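Side-chain contact in uncharacterized protein AF_1796 (Archaeoglobus fulgidus, PDB 1VIM), which is of unknown function but belongs to the PHI subfamily of the SIS family, and may be an isomerase that binds carbohydrate derivatives: residues Met167-Leu170 / Asp171-Ala175. Numbering follows the deposited sequence.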
loop_
_atom_site.group_PDB
_atom_site.type_symbol
_atom_site.label_atom_id
_atom_site.label_comp_id
_atom_site.label_asym_id
_atom_site.label_seq_id
_atom_site.Cartn_x
_atom_site.Cartn_y
_atom_site.Cartn_z
ATOM N N MET A 167 -4.334 -1.672 -19.380
ATOM C CA MET A 167 -4.852 -0.462 -18.768
ATOM C C MET A 167 -5.814 0.236 -19.713
ATOM O O MET A 167 -6.922 0.648 -19.309
ATOM C CB MET A 167 -3.708 0.488 -18.383
ATOM C CG MET A 167 -4.184 1.666 -17.515
ATOM S SD MET A 167 -4.921 1.256 -15.843
ATOM C CE MET A 167 -6.773 1.107 -16.136
ATOM N N ILE A 168 -5.420 0.369 -20.974
ATOM C CA ILE A 168 -6.257 1.068 -21.944
ATOM C C ILE A 168 -7.557 0.289 -22.174
ATOM O O ILE A 168 -8.653 0.870 -22.212
ATOM C CB ILE A 168 -5.467 1.241 -23.260
ATOM C CG1 ILE A 168 -4.399 2.316 -23.074
ATOM C CG2 ILE A 168 -6.411 1.634 -24.402
ATOM C CD1 ILE A 168 -3.299 2.279 -24.125
ATOM N N PHE A 169 -7.455 -1.039 -22.296
ATOM C CA PHE A 169 -8.633 -1.879 -22.389
ATOM C C PHE A 169 -9.591 -1.688 -21.213
ATOM O O PHE A 169 -10.811 -1.574 -21.397
ATOM C CB PHE A 169 -8.273 -3.366 -22.514
ATOM C CG PHE A 169 -9.445 -4.254 -22.286
ATOM C CD1 PHE A 169 -10.484 -4.304 -23.219
ATOM C CD2 PHE A 169 -9.569 -4.948 -21.092
ATOM C CE1 PHE A 169 -11.597 -5.084 -22.952
ATOM C CE2 PHE A 169 -10.666 -5.740 -20.840
ATOM C CZ PHE A 169 -11.685 -5.800 -21.764
ATOM N N LEU A 170 -9.060 -1.707 -19.990
ATOM C CA LEU A 170 -9.939 -1.593 -18.804
ATOM C C LEU A 170 -10.618 -0.218 -18.755
ATOM O O LEU A 170 -11.784 -0.115 -18.347
ATOM C CB LEU A 170 -9.157 -1.914 -17.536
ATOM C CG LEU A 170 -8.781 -3.406 -17.482
ATOM C CD1 LEU A 170 -7.740 -3.686 -16.388
ATOM C CD2 LEU A 170 -9.992 -4.284 -17.284
ATOM N N ASP A 171 -9.911 0.832 -19.183
ATOM C CA ASP A 171 -10.553 2.147 -19.264
ATOM C C ASP A 171 -11.603 2.179 -20.386
ATOM O O ASP A 171 -12.662 2.811 -20.234
ATOM C CB ASP A 171 -9.549 3.263 -19.503
ATOM C CG ASP A 171 -8.768 3.615 -18.288
ATOM O OD1 ASP A 171 -9.289 3.535 -17.160
ATOM O OD2 ASP A 171 -7.596 4.020 -18.408
ATOM N N ALA A 172 -11.369 1.442 -21.465
ATOM C CA ALA A 172 -12.379 1.306 -22.526
ATOM C C ALA A 172 -13.618 0.573 -22.019
ATOM O O ALA A 172 -14.770 0.928 -22.369
ATOM C CB ALA A 172 -11.804 0.590 -23.736
ATOM N N LEU A 173 -13.398 -0.460 -21.207
ATOM C CA LEU A 173 -14.480 -1.218 -20.619
ATOM C C LEU A 173 -15.315 -0.309 -19.704
ATOM O O LEU A 173 -16.550 -0.387 -19.706
ATOM C CB LEU A 173 -13.905 -2.431 -19.866
ATOM C CG LEU A 173 -14.921 -3.409 -19.316
ATOM C CD1 LEU A 173 -15.450 -4.227 -20.470
ATOM C CD2 LEU A 173 -14.188 -4.326 -18.354
ATOM N N VAL A 174 -14.655 0.549 -18.930
ATOM C CA VAL A 174 -15.366 1.521 -18.090
ATOM C C VAL A 174 -16.254 2.416 -18.951
ATOM O O VAL A 174 -17.400 2.652 -18.612
ATOM C CB VAL A 174 -14.370 2.364 -17.246
ATOM C CG1 VAL A 174 -15.049 3.591 -16.665
ATOM C CG2 VAL A 174 -13.819 1.516 -16.119
ATOM N N ALA A 175 -15.727 2.925 -20.067
ATOM C CA ALA A 175 -16.518 3.758 -20.966
ATOM C C ALA A 175 -17.773 3.002 -21.414
ATOM O O ALA A 175 -18.866 3.580 -21.497
ATOM C CB ALA A 175 -15.673 4.153 -22.145
#
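Chi1 of Met167 (-170°) swings CG away from the backbone N, and bends at chi2 and chi3 bring the methyl CE over to Asp171, one helical turn on. Asp171 turns CG the other way, anti to its own carbonyl carbon (chi1 -76°), which, with the four-residue spacing, places the carboxylate beside the Met167 methyl. Both lie in helix 160-181 of the SIS domain, an alpha/beta fold built on a parallel sheet. The two side chains run at a slant to each other, with CE of Met167 3.6 Å from OD1 of Asp171. This is a van der Waals contact of a methyl with a buried carboxylate. The charge is met across the subunit interface, where OD1 forms a salt bridge with Arg57 of the second subunit. Leu164 of that subunit packs on both Met167 and Asp171. With an alanine here instead of Asp171, that arginine would probably lose its acidic mate on this helix, and the Met167 methyl would be freer to turn. Another flank of the helix is apolar. CB of Leu173 is directed toward the preceding turn, and CD1 lies 4.3 Å from CZ of Phe169, oblique to the ring. Its other methyl, CD2, lies 4.3 Å from CD2 of Leu170. Val37 of helix 34-46 touches both Phe169 and Leu173, while Leu170 rests on Ile61 and Phe65 of helix 56-71. Regular i to i+4 backbone bonds join the turns, including Leu173 N to Phe169 O at 2.8 Å. Beside the bond from Val174 N to Leu170 O, the Val174 methyl CG2 sits 3.4 Å from that same Leu170 O.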